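Local coordinates for protein GphF (Cystobacter violaceus, PDB 6MFC) that probably acts as a decarboxylase with a GNAT-like fold that takes part in the initiation of polyketide biosynthesis, at residues H26-A31 and R67-L73; L36-C40 and R55-L59; V79-Y83 and G116-D120; G109-L114 and G145-G151; S153-Y158 and D181-H187. All coordinates share one frame; numbering follows the deposited sequence.

Overall arrangement
Interactions 1, 3 and 4 lie in one mixed sheet. Interactions 1 and 3 share a border, with Leu72 N 2.7 Å from Gly80 O, and interactions 3 and 4 both use strand 111-119. Interaction 2 packs helices against that sheet: Leu39 CD2 lies 3.8 Å from both Val71 CG1 and Ala81 CB. Interaction 5, whose centre is about 24 Å from those of interactions 1 and 2, touches interaction 4 through Leu114 CD1 and His187 CE1, 4.0 Å apart, and interaction 3 through Leu117 CD2 and Phe186 CZ, 4.2 Å apart. Bound pentaethylene glycol comes within about 4 Å of the Leu114 and about 3 Å of the His187 side chain, while glycerol lies near Leu117 and Val183; these probable crystallisation additives may mark a pocket.

Interaction 1: residues H26-A31 and R67-L73; sequences HRIRHA and RGCWVLL
Ile28 faces Leu72 as an antiparallel, non-hydrogen-bonded pair, where the axes of strands 27-30 and 70-73 approach to 4.6 Å at 154°. Flanking bonds join Arg29 and Val71 in both directions, and Leu73 N gives to Arg27 O at 2.8 Å. On one face Ile28 CG1 meets Leu72 CD1 at 3.6 Å, while its CG2 branch turns toward Trp70 CD1. On the other face the Arg29 side chain, extended as far as NE, lays its guanidinium over Val71 CG2, which sits 3.8 Å above the centre of the plane; the charged end is paired with Asp35. Farther along, Cys69 O takes two bonds from opposite faces of its carbonyl plane, one from Ala31 N at 2.8 Å and a longer one from His30 ND1 at 3.2 Å. That second bond lies in the imidazole plane and helps to set the ring's rotation. The ring also has Arg67 CA over one face and leans on the five-membered ring of Trp70, the planes 33° apart. Ile28 and Leu72 both touch helix 128-140. Strand 27-30 is an outermost strand of the sheet, the first strand of this GNAT-like fold.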
# COMPACT_ATOMS: atom_id res chain seq x y z
N HIS A 26 20.86 2.16 7.86
CA HIS A 26 19.75 2.28 6.93
C HIS A 26 20.10 3.22 5.78
O HIS A 26 20.86 4.17 5.96
CB HIS A 26 18.50 2.79 7.66
CG HIS A 26 18.51 4.26 7.92
ND1 HIS A 26 19.57 4.90 8.54
CD2 HIS A 26 17.60 5.23 7.65
CE1 HIS A 26 19.31 6.19 8.64
NE2 HIS A 26 18.12 6.42 8.10
N ARG A 27 19.54 2.94 4.61
CA ARG A 27 19.73 3.80 3.44
C ARG A 27 18.54 3.61 2.51
O ARG A 27 18.21 2.48 2.14
CB ARG A 27 21.04 3.49 2.71
CG ARG A 27 21.14 4.15 1.34
CD ARG A 27 22.54 4.07 0.77
NE ARG A 27 22.60 4.57 -0.60
CZ ARG A 27 22.64 3.79 -1.68
NH1 ARG A 27 22.64 2.47 -1.55
NH2 ARG A 27 22.69 4.33 -2.89
N ILE A 28 17.92 4.72 2.12
CA ILE A 28 16.76 4.71 1.23
C ILE A 28 17.18 5.34 -0.10
O ILE A 28 17.77 6.42 -0.12
CB ILE A 28 15.56 5.45 1.85
CG1 ILE A 28 14.97 4.62 2.99
CG2 ILE A 28 14.51 5.74 0.79
CD1 ILE A 28 13.78 5.27 3.66
N ARG A 29 16.87 4.66 -1.20
CA ARG A 29 17.17 5.15 -2.53
C ARG A 29 16.05 4.73 -3.47
O ARG A 29 15.21 3.90 -3.14
CB ARG A 29 18.52 4.62 -3.03
CG ARG A 29 18.60 3.10 -3.11
CD ARG A 29 19.83 2.65 -3.88
NE ARG A 29 19.93 1.20 -3.96
CZ ARG A 29 19.30 0.45 -4.87
NH1 ARG A 29 18.53 1.02 -5.78
NH2 ARG A 29 19.45 -0.86 -4.86
N HIS A 30 16.05 5.32 -4.66
CA HIS A 30 15.05 4.97 -5.66
C HIS A 30 15.25 3.53 -6.13
O HIS A 30 16.37 3.01 -6.17
CB HIS A 30 15.12 5.92 -6.86
CG HIS A 30 14.43 7.22 -6.65
ND1 HIS A 30 13.13 7.31 -6.21
CD2 HIS A 30 14.86 8.50 -6.82
CE1 HIS A 30 12.78 8.58 -6.11
NE2 HIS A 30 13.81 9.32 -6.48
N ALA A 31 14.14 2.88 -6.48
CA ALA A 31 14.21 1.53 -7.02
C ALA A 31 14.77 1.57 -8.43
O ALA A 31 14.43 2.44 -9.23
CB ALA A 31 12.83 0.88 -7.00
N ARG A 67 10.85 7.66 -10.39
CA ARG A 67 11.11 8.46 -9.20
C ARG A 67 9.96 8.40 -8.20
O ARG A 67 9.79 9.33 -7.40
CB ARG A 67 11.42 9.90 -9.59
CG ARG A 67 12.73 10.06 -10.34
CD ARG A 67 13.27 11.48 -10.27
NE ARG A 67 12.78 12.32 -11.36
CZ ARG A 67 13.19 13.57 -11.57
NH1 ARG A 67 14.10 14.11 -10.78
NH2 ARG A 67 12.69 14.27 -12.58
N GLY A 68 9.18 7.33 -8.21
CA GLY A 68 8.10 7.15 -7.26
C GLY A 68 8.16 5.81 -6.56
O GLY A 68 7.17 5.36 -5.98
N CYS A 69 9.32 5.16 -6.62
CA CYS A 69 9.54 3.88 -5.96
C CYS A 69 10.86 3.94 -5.21
O CYS A 69 11.86 4.42 -5.74
CB CYS A 69 9.55 2.73 -6.97
SG CYS A 69 8.00 2.52 -7.88
N TRP A 70 10.86 3.46 -3.96
CA TRP A 70 12.04 3.48 -3.11
C TRP A 70 12.28 2.11 -2.50
O TRP A 70 11.36 1.31 -2.33
CB TRP A 70 11.91 4.51 -1.99
CG TRP A 70 11.82 5.92 -2.46
CD1 TRP A 70 12.84 6.82 -2.56
CD2 TRP A 70 10.64 6.61 -2.90
NE1 TRP A 70 12.37 8.02 -3.03
CE2 TRP A 70 11.02 7.92 -3.26
CE3 TRP A 70 9.30 6.24 -3.04
CZ2 TRP A 70 10.11 8.86 -3.73
CZ3 TRP A 70 8.40 7.17 -3.51
CH2 TRP A 70 8.81 8.46 -3.85
N VAL A 71 13.54 1.85 -2.17
CA VAL A 71 13.94 0.65 -1.45
C VAL A 71 14.66 1.08 -0.18
O VAL A 71 15.30 2.13 -0.12
CB VAL A 71 14.83 -0.28 -2.30
CG1 VAL A 71 14.05 -0.82 -3.48
CG2 VAL A 71 16.07 0.47 -2.77
N LEU A 72 14.53 0.26 0.86
CA LEU A 72 15.23 0.46 2.12
C LEU A 72 16.27 -0.63 2.29
O LEU A 72 15.95 -1.82 2.19
CB LEU A 72 14.25 0.46 3.30
CG LEU A 72 14.86 0.52 4.70
CD1 LEU A 72 15.87 1.65 4.83
CD2 LEU A 72 13.76 0.68 5.74
N LEU A 73 17.51 -0.22 2.55
CA LEU A 73 18.63 -1.15 2.65
C LEU A 73 19.03 -1.33 4.11
O LEU A 73 19.25 -0.35 4.82
CB LEU A 73 19.83 -0.64 1.84
CG LEU A 73 19.61 -0.45 0.34
CD1 LEU A 73 20.90 -0.04 -0.33
CD2 LEU A 73 19.06 -1.73 -0.27

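Interaction 2: residues L36-C40 and R55-L59; sequences LDALC and RAELL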
# COMPACT_ATOMS: atom_id res chain seq x y z
N LEU A 36 15.30 -5.94 -9.36
CA LEU A 36 14.08 -6.70 -9.59
C LEU A 36 14.12 -8.06 -8.91
O LEU A 36 13.12 -8.52 -8.35
CB LEU A 36 13.85 -6.86 -11.09
CG LEU A 36 12.58 -7.58 -11.54
CD1 LEU A 36 11.35 -6.90 -10.98
CD2 LEU A 36 12.53 -7.63 -13.06
N ASP A 37 15.28 -8.73 -8.94
CA ASP A 37 15.39 -10.04 -8.29
C ASP A 37 15.22 -9.93 -6.78
O ASP A 37 14.66 -10.83 -6.15
CB ASP A 37 16.72 -10.69 -8.64
CG ASP A 37 16.95 -10.79 -10.13
OD1 ASP A 37 17.07 -9.73 -10.78
OD2 ASP A 37 17.01 -11.93 -10.65
N ALA A 38 15.70 -8.84 -6.19
CA ALA A 38 15.50 -8.62 -4.76
C ALA A 38 14.07 -8.20 -4.45
O ALA A 38 13.50 -8.62 -3.44
CB ALA A 38 16.49 -7.57 -4.25
N LEU A 39 13.47 -7.38 -5.32
CA LEU A 39 12.09 -6.96 -5.11
C LEU A 39 11.13 -8.15 -5.20
O LEU A 39 10.13 -8.19 -4.48
CB LEU A 39 11.71 -5.89 -6.13
CG LEU A 39 12.48 -4.57 -6.03
CD1 LEU A 39 12.01 -3.58 -7.08
CD2 LEU A 39 12.37 -3.98 -4.63
N CYS A 40 11.43 -9.12 -6.06
CA CYS A 40 10.63 -10.34 -6.10
C CYS A 40 10.86 -11.19 -4.86
O CYS A 40 9.92 -11.78 -4.32
CB CYS A 40 10.94 -11.13 -7.36
SG CYS A 40 10.42 -10.34 -8.90
N ARG A 55 6.71 -10.81 -11.36
CA ARG A 55 7.91 -10.10 -11.77
C ARG A 55 7.59 -9.03 -12.80
O ARG A 55 8.22 -7.97 -12.82
CB ARG A 55 8.95 -11.07 -12.31
CG ARG A 55 10.32 -10.45 -12.57
CD ARG A 55 11.24 -11.42 -13.28
NE ARG A 55 12.64 -11.02 -13.19
CZ ARG A 55 13.66 -11.70 -13.72
NH1 ARG A 55 14.90 -11.26 -13.58
NH2 ARG A 55 13.43 -12.82 -14.39
N ALA A 56 6.60 -9.30 -13.67
CA ALA A 56 6.21 -8.32 -14.68
C ALA A 56 5.58 -7.09 -14.04
O ALA A 56 5.87 -5.95 -14.44
CB ALA A 56 5.26 -8.95 -15.69
N GLU A 57 4.71 -7.29 -13.04
CA GLU A 57 4.06 -6.15 -12.39
C GLU A 57 5.06 -5.33 -11.59
O GLU A 57 5.02 -4.10 -11.61
CB GLU A 57 2.92 -6.63 -11.50
CG GLU A 57 2.31 -5.52 -10.64
CD GLU A 57 1.70 -4.40 -11.48
OE1 GLU A 57 1.23 -4.68 -12.60
OE2 GLU A 57 1.69 -3.24 -11.01
N LEU A 58 5.97 -6.00 -10.87
CA LEU A 58 6.98 -5.28 -10.11
C LEU A 58 7.87 -4.46 -11.04
O LEU A 58 8.27 -3.34 -10.70
CB LEU A 58 7.82 -6.25 -9.28
CG LEU A 58 7.10 -6.84 -8.06
CD1 LEU A 58 8.07 -7.65 -7.21
CD2 LEU A 58 6.44 -5.74 -7.25
N LEU A 59 8.19 -5.00 -12.22
CA LEU A 59 8.94 -4.21 -13.19
C LEU A 59 8.08 -3.09 -13.76
O LEU A 59 8.59 -1.99 -14.03
CB LEU A 59 9.45 -5.12 -14.31
CG LEU A 59 10.27 -4.43 -15.40
CD1 LEU A 59 11.62 -3.99 -14.86
CD2 LEU A 59 10.45 -5.35 -16.60
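The flat guanidinium of Arg55 has Leu36 CG at its edge, in the plane, whereas the Asp37 carboxylate comes to it obliquely, with the two planes 77° apart. Asp37 OD2 lies well out of the guanidinium plane, 3.7 Å from Arg55 NH1, in a long salt bridge of charge attraction alone, toward which no N-H is aimed. The aliphatic part of the same arginine does more of the packing. With CG anti to the backbone N (chi1 -171°) and the chain straight on to NE, it crosses Leu36 at about a right angle. Leu36 CD2 rests 3.6 Å from Arg55 CG, and Cys40 SG touches that same methylene at 3.7 Å. The other methyl of Leu36, CD1, lies 4.0 Å from Leu58 CB. Leu58 in turn sends CD1 to the opposing helix, 3.5 Å from Leu39 O and 4.0 Å from Cys40 SG, while Leu59 CD1 reaches Leu36 CD2 at 4.2 Å. The segments 36-40 and 55-59 thus meet through leucines and Cys40, with the long charged pair beside them. Their axes approach to 9.9 Å at an angle of 118°, and both helices lie against strand 77-87: Leu39 touches Ala81 and Tyr83, and Leu58 also packs on Tyr83.

Interaction 3: residues V79-Y83 and G116-D120; sequences VGATY and GLNVD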
# COMPACT_ATOMS: atom_id res chain seq x y z
N VAL A 79 15.35 -4.78 2.47
CA VAL A 79 14.35 -5.25 3.42
C VAL A 79 13.04 -4.48 3.32
O VAL A 79 12.05 -4.88 3.96
CB VAL A 79 14.88 -5.21 4.87
CG1 VAL A 79 16.09 -6.11 5.01
CG2 VAL A 79 15.20 -3.78 5.27
N GLY A 80 13.00 -3.39 2.56
CA GLY A 80 11.79 -2.60 2.41
C GLY A 80 11.64 -2.01 1.03
O GLY A 80 12.62 -1.58 0.42
N ALA A 81 10.41 -1.99 0.51
CA ALA A 81 10.13 -1.47 -0.82
C ALA A 81 8.77 -0.79 -0.84
O ALA A 81 7.80 -1.31 -0.28
CB ALA A 81 10.18 -2.58 -1.87
N THR A 82 8.70 0.37 -1.48
CA THR A 82 7.46 1.12 -1.64
C THR A 82 7.27 1.48 -3.11
O THR A 82 8.19 1.99 -3.75
CB THR A 82 7.46 2.38 -0.78
OG1 THR A 82 7.39 2.02 0.60
CG2 THR A 82 6.26 3.25 -1.13
N TYR A 83 6.08 1.20 -3.63
CA TYR A 83 5.73 1.53 -5.01
C TYR A 83 4.62 2.57 -5.01
O TYR A 83 3.75 2.58 -4.14
CB TYR A 83 5.28 0.29 -5.77
CG TYR A 83 6.21 -0.89 -5.63
CD1 TYR A 83 7.26 -1.07 -6.51
CD2 TYR A 83 6.04 -1.82 -4.61
CE1 TYR A 83 8.12 -2.15 -6.39
CE2 TYR A 83 6.89 -2.90 -4.48
CZ TYR A 83 7.93 -3.06 -5.37
OH TYR A 83 8.77 -4.14 -5.24
N GLY A 116 2.04 -0.33 -3.08
CA GLY A 116 2.54 -1.32 -2.15
C GLY A 116 3.58 -0.78 -1.20
O GLY A 116 4.31 0.16 -1.52
N LEU A 117 3.66 -1.38 -0.01
CA LEU A 117 4.69 -1.05 0.98
C LEU A 117 5.02 -2.35 1.70
O LEU A 117 4.25 -2.81 2.55
CB LEU A 117 4.22 0.04 1.94
CG LEU A 117 5.21 0.54 3.00
CD1 LEU A 117 5.00 2.02 3.26
CD2 LEU A 117 5.09 -0.24 4.30
N ASN A 118 6.16 -2.94 1.35
CA ASN A 118 6.59 -4.22 1.91
C ASN A 118 7.79 -4.00 2.82
O ASN A 118 8.72 -3.26 2.47
CB ASN A 118 6.94 -5.21 0.80
CG ASN A 118 5.77 -5.50 -0.11
OD1 ASN A 118 4.62 -5.50 0.31
ND2 ASN A 118 6.07 -5.76 -1.39
N VAL A 119 7.76 -4.64 3.98
CA VAL A 119 8.90 -4.69 4.89
C VAL A 119 9.12 -6.15 5.26
O VAL A 119 8.16 -6.87 5.58
CB VAL A 119 8.67 -3.84 6.15
CG1 VAL A 119 9.90 -3.87 7.04
CG2 VAL A 119 8.32 -2.41 5.77
N ASP A 120 10.37 -6.59 5.21
CA ASP A 120 10.69 -7.99 5.45
C ASP A 120 10.19 -8.41 6.83
O ASP A 120 10.41 -7.68 7.81
CB ASP A 120 12.20 -8.22 5.33
CG ASP A 120 12.56 -9.70 5.26
OD1 ASP A 120 12.25 -10.44 6.21
OD2 ASP A 120 13.16 -10.11 4.24
O HOH W 1 8.31 -6.16 -3.36
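Thr82 and Leu117 stand side by side on one face of an antiparallel strand pair, pointing the same way, with Thr82 OG1 3.6 Å from Leu117 CG. They form a non-hydrogen-bonded pair; on the neighbouring hydrogen-bonded pair Asn118 N gives to Ala81 O at 2.8 Å and Ala81 N to Asn118 O at 2.9 Å. Further bonds run from Tyr83 N to Gly116 O and, at the other end, from Asp120 N to Val79 O. On the opposite face from Thr82 and Leu117, the Tyr83 ring turns its edge toward Asn118. One water bridges the two, lying in the ring plane and accepting from Tyr83 OH at 2.8 Å and from Asn118 ND2 at 3.0 Å. With CG beside the backbone N (chi1 -60°), Asn118 presents ND2 to this water; its OD1 is bonded to Trp47 NE1, which should settle the amide's orientation. Tyr83 has a cation-pi partner in Arg61, and Asp120 OD1 is tied to Arg45 and to the backbone of Ala122. Val79 and Gly80 both face Leu72, a classic beta bulge in strand 77-87. That strand lies between 70-74 and 111-119; helix 128-140 covers its Thr82 face through Leu132 and Val136, and helices 36-46 and 55-64 cover its Tyr83 face.

Interaction 4: residues G109-L114 and G145-G151; sequences GAALQL and GIENVVG
Leu112 and Ile146 meet where strand 111-114 begins to run alongside strand 148-151. Ile146 sets CG1 beside its backbone N and then bends at chi2 (-68°), which brings CD1 in toward the other segment, 3.8 Å from Leu112 CB and as near to the Ala111 carbonyl carbon. Further along this face Val149 holds CG1 anti to its own N, placing that branch 3.8 Å from Leu114 CG. Leu114, with CG beside the backbone N (chi1 -72°), crosses that valine branch at a slant. On the opposite face Gln113 extends fully beyond CG, and its OE1 accepts from Gln85 NE2 on the adjoining strand. Before the strands proper, Glu147 N gives a hydrogen bond to Ala110 O at 3.0 Å, and its side chain, extended beyond CG, passes OE1 by Ala110 CB. The backbone holds the two segments through Leu112 N to Asn148 O at 2.8 Å, Val150 N to Leu112 O at 3.0 Å and Leu114 N to Val150 O at 2.7 Å. Helix 128-140 covers the Leu114 and Val149 face, touching them through Val136 and Leu137 respectively. The two parallel strands, with axes at 30°, and this helix between them in sequence make a beta-alpha-beta crossover, the central unit of the GNAT fold.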
# COMPACT_ATOMS: atom_id res chain seq x y z
N GLY A 109 -1.57 14.44 -12.43
CA GLY A 109 -2.54 14.34 -11.37
C GLY A 109 -2.09 15.01 -10.09
O GLY A 109 -0.92 15.35 -9.90
N ALA A 110 -3.05 15.20 -9.19
CA ALA A 110 -2.82 15.87 -7.91
C ALA A 110 -2.93 14.91 -6.74
O ALA A 110 -3.36 15.29 -5.65
CB ALA A 110 -3.79 17.04 -7.74
N ALA A 111 -2.55 13.65 -6.94
CA ALA A 111 -2.58 12.66 -5.88
C ALA A 111 -1.67 11.50 -6.25
O ALA A 111 -1.61 11.09 -7.41
CB ALA A 111 -4.01 12.16 -5.62
N LEU A 112 -0.95 10.98 -5.25
CA LEU A 112 -0.01 9.88 -5.44
C LEU A 112 -0.57 8.63 -4.79
O LEU A 112 -0.88 8.62 -3.60
CB LEU A 112 1.36 10.23 -4.84
CG LEU A 112 2.49 9.22 -5.02
CD1 LEU A 112 2.85 9.06 -6.48
CD2 LEU A 112 3.71 9.63 -4.20
N GLN A 113 -0.72 7.57 -5.58
CA GLN A 113 -1.34 6.33 -5.13
C GLN A 113 -0.28 5.34 -4.68
O GLN A 113 0.67 5.05 -5.41
CB GLN A 113 -2.18 5.71 -6.25
CG GLN A 113 -2.77 4.36 -5.88
CD GLN A 113 -3.26 3.59 -7.09
OE1 GLN A 113 -3.05 4.00 -8.23
NE2 GLN A 113 -3.92 2.47 -6.85
N LEU A 114 -0.46 4.80 -3.47
CA LEU A 114 0.42 3.76 -2.96
C LEU A 114 -0.00 2.42 -3.55
O LEU A 114 -1.11 1.94 -3.28
CB LEU A 114 0.38 3.71 -1.43
CG LEU A 114 1.05 4.85 -0.66
CD1 LEU A 114 0.83 4.69 0.83
CD2 LEU A 114 2.53 4.90 -0.98
N GLY A 145 2.33 19.82 -6.90
CA GLY A 145 1.08 19.34 -7.43
C GLY A 145 0.44 18.23 -6.61
O GLY A 145 -0.78 18.09 -6.62
N ILE A 146 1.25 17.43 -5.91
CA ILE A 146 0.72 16.32 -5.13
C ILE A 146 -0.03 16.87 -3.93
O ILE A 146 0.55 17.58 -3.09
CB ILE A 146 1.85 15.37 -4.70
CG1 ILE A 146 2.44 14.65 -5.91
CG2 ILE A 146 1.33 14.36 -3.69
CD1 ILE A 146 1.48 13.67 -6.56
N GLU A 147 -1.32 16.54 -3.83
CA GLU A 147 -2.15 17.00 -2.73
C GLU A 147 -2.50 15.90 -1.73
O GLU A 147 -2.76 16.21 -0.56
CB GLU A 147 -3.45 17.62 -3.26
CG GLU A 147 -3.27 18.99 -3.88
CD GLU A 147 -4.55 19.52 -4.51
OE1 GLU A 147 -5.29 18.72 -5.12
OE2 GLU A 147 -4.82 20.73 -4.38
N ASN A 148 -2.52 14.64 -2.15
CA ASN A 148 -2.87 13.55 -1.25
C ASN A 148 -2.06 12.31 -1.60
O ASN A 148 -1.70 12.09 -2.76
CB ASN A 148 -4.36 13.21 -1.32
CG ASN A 148 -5.24 14.35 -0.84
OD1 ASN A 148 -5.54 14.45 0.35
ND2 ASN A 148 -5.65 15.21 -1.76
N VAL A 149 -1.77 11.51 -0.58
CA VAL A 149 -1.21 10.18 -0.74
C VAL A 149 -2.31 9.20 -0.37
O VAL A 149 -2.71 9.12 0.80
CB VAL A 149 0.05 9.97 0.11
CG1 VAL A 149 0.60 8.56 -0.08
CG2 VAL A 149 1.09 11.01 -0.22
N VAL A 150 -2.82 8.46 -1.35
CA VAL A 150 -3.93 7.56 -1.13
C VAL A 150 -3.50 6.14 -1.48
O VAL A 150 -2.43 5.91 -2.04
CB VAL A 150 -5.18 7.96 -1.93
CG1 VAL A 150 -5.49 9.43 -1.73
CG2 VAL A 150 -4.98 7.65 -3.40
N GLY A 151 -4.35 5.18 -1.13
CA GLY A 151 -4.08 3.78 -1.40
C GLY A 151 -5.27 2.94 -0.99
O GLY A 151 -6.17 3.40 -0.28

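Interaction 5: residues S153-Y158 and D181-H187; sequences SRCGDY and DPVLGFH
Val183 presses against segment 153-158 with both methyl branches. CG1, anti to the backbone N, reaches Arg154 O at 3.5 Å, and CG2 lies 3.5 Å from Gly156 N, where the absence of a side chain on the glycine leaves the valine close to the backbone. Asp181 grips the same bend. Its OD2 accepts from Asp157 N at 3.0 Å through the syn lone pair, a fairly straight bond (161° at the hydrogen), and Gly156 N adds weak bonds to both carboxylate oxygens. Tyr171 OH is a further partner of OD2. OD1 also serves the helix: its anti lone pair receives Leu184 N at 3.2 Å, with a weak bond from Val183 N beside it. This makes Asp181 the N-cap of helix 182-190, and one carboxylate therefore caps the first turn of the helix while holding the loop that follows strand 148-153. Several N-H groups pointing at it, together with the helix N-terminus, would be expected to stabilise its negative charge. Ser153, the last residue of strand 148-153, has OG anti to its backbone N and bonds weakly to Arg154 O. Its CB packs 3.9 Å from Leu184 CD2, and its OG comes within 4.0 Å of His187 CD2. Leu184 spans the contact, its CD1 branch meeting Cys155 SG at 3.8 Å. His187 ND1 is hydrogen-bonded to His217 NE2 on strand 212-218, which lies beside strand 148-153 in the sheet, while Arg154 forms a salt bridge with Asp205.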
# COMPACT_ATOMS: atom_id res chain seq x y z
N SER A 153 -5.93 -0.09 1.13
CA SER A 153 -5.36 -0.94 2.17
C SER A 153 -6.21 -2.21 2.30
O SER A 153 -7.06 -2.51 1.46
CB SER A 153 -5.26 -0.17 3.48
OG SER A 153 -4.72 -0.98 4.51
N ARG A 154 -5.98 -2.96 3.37
CA ARG A 154 -6.69 -4.21 3.61
C ARG A 154 -6.70 -4.49 5.10
O ARG A 154 -6.09 -3.77 5.90
CB ARG A 154 -6.06 -5.36 2.81
CG ARG A 154 -4.59 -5.59 3.11
CD ARG A 154 -4.03 -6.73 2.27
NE ARG A 154 -4.76 -7.97 2.47
CZ ARG A 154 -4.47 -8.87 3.41
NH1 ARG A 154 -3.45 -8.67 4.23
NH2 ARG A 154 -5.19 -9.98 3.51
N CYS A 155 -7.40 -5.56 5.49
CA CYS A 155 -7.50 -5.98 6.88
C CYS A 155 -6.79 -7.31 7.06
O CYS A 155 -6.99 -8.24 6.26
CB CYS A 155 -8.96 -6.09 7.31
SG CYS A 155 -9.82 -4.50 7.41
N GLY A 156 -5.97 -7.41 8.10
CA GLY A 156 -5.19 -8.60 8.34
C GLY A 156 -5.83 -9.59 9.30
O GLY A 156 -5.45 -10.76 9.32
N ASP A 157 -6.80 -9.13 10.08
CA ASP A 157 -7.47 -9.97 11.08
C ASP A 157 -8.98 -9.77 11.02
O ASP A 157 -9.65 -9.56 12.04
CB ASP A 157 -6.94 -9.68 12.48
CG ASP A 157 -7.36 -10.72 13.49
OD1 ASP A 157 -7.83 -11.81 13.08
OD2 ASP A 157 -7.24 -10.46 14.71
N TYR A 158 -9.54 -9.82 9.82
CA TYR A 158 -10.99 -9.76 9.68
C TYR A 158 -11.67 -11.12 9.87
O TYR A 158 -12.73 -11.17 10.50
CB TYR A 158 -11.40 -9.18 8.32
CG TYR A 158 -12.89 -9.23 8.10
CD1 TYR A 158 -13.76 -8.50 8.90
CD2 TYR A 158 -13.45 -10.05 7.12
CE1 TYR A 158 -15.12 -8.55 8.73
CE2 TYR A 158 -14.81 -10.11 6.93
CZ TYR A 158 -15.65 -9.36 7.74
OH TYR A 158 -17.01 -9.41 7.56
N ASP A 181 -7.96 -2.63 13.20
CA ASP A 181 -7.17 -3.65 12.52
C ASP A 181 -5.72 -3.19 12.39
O ASP A 181 -5.47 -2.03 12.05
CB ASP A 181 -7.76 -3.96 11.15
CG ASP A 181 -6.97 -5.02 10.40
OD1 ASP A 181 -5.92 -4.68 9.81
OD2 ASP A 181 -7.40 -6.19 10.41
N PRO A 182 -4.75 -4.06 12.67
CA PRO A 182 -3.34 -3.63 12.63
C PRO A 182 -2.90 -3.12 11.27
O PRO A 182 -2.16 -2.13 11.20
CB PRO A 182 -2.58 -4.91 13.02
CG PRO A 182 -3.57 -5.74 13.76
CD PRO A 182 -4.89 -5.46 13.12
N VAL A 183 -3.35 -3.76 10.19
CA VAL A 183 -2.96 -3.31 8.85
C VAL A 183 -3.60 -1.97 8.52
O VAL A 183 -2.99 -1.14 7.84
CB VAL A 183 -3.31 -4.39 7.81
CG1 VAL A 183 -2.66 -4.07 6.48
CG2 VAL A 183 -2.88 -5.76 8.31
N LEU A 184 -4.83 -1.74 8.99
CA LEU A 184 -5.46 -0.45 8.76
C LEU A 184 -4.96 0.61 9.74
O LEU A 184 -4.72 1.75 9.36
CB LEU A 184 -6.98 -0.58 8.86
CG LEU A 184 -7.71 -0.63 7.51
CD1 LEU A 184 -9.21 -0.72 7.71
CD2 LEU A 184 -7.35 0.60 6.68
N GLY A 185 -4.79 0.23 11.02
CA GLY A 185 -4.25 1.15 12.00
C GLY A 185 -2.87 1.68 11.66
O GLY A 185 -2.45 2.70 12.21
N PHE A 186 -2.15 0.99 10.76
CA PHE A 186 -0.88 1.51 10.27
C PHE A 186 -1.07 2.84 9.56
O PHE A 186 -0.30 3.79 9.78
CB PHE A 186 -0.23 0.48 9.34
CG PHE A 186 1.05 0.95 8.71
CD1 PHE A 186 2.20 1.11 9.47
CD2 PHE A 186 1.11 1.22 7.35
CE1 PHE A 186 3.38 1.53 8.89
CE2 PHE A 186 2.29 1.65 6.77
CZ PHE A 186 3.42 1.81 7.54
N HIS A 187 -2.09 2.94 8.71
CA HIS A 187 -2.36 4.20 8.03
C HIS A 187 -3.19 5.14 8.90
O HIS A 187 -2.94 6.35 8.92
CB HIS A 187 -3.06 3.94 6.70
CG HIS A 187 -2.21 3.22 5.70
ND1 HIS A 187 -1.30 3.86 4.89
CD2 HIS A 187 -2.14 1.90 5.38
CE1 HIS A 187 -0.70 2.97 4.12
NE2 HIS A 187 -1.19 1.78 4.39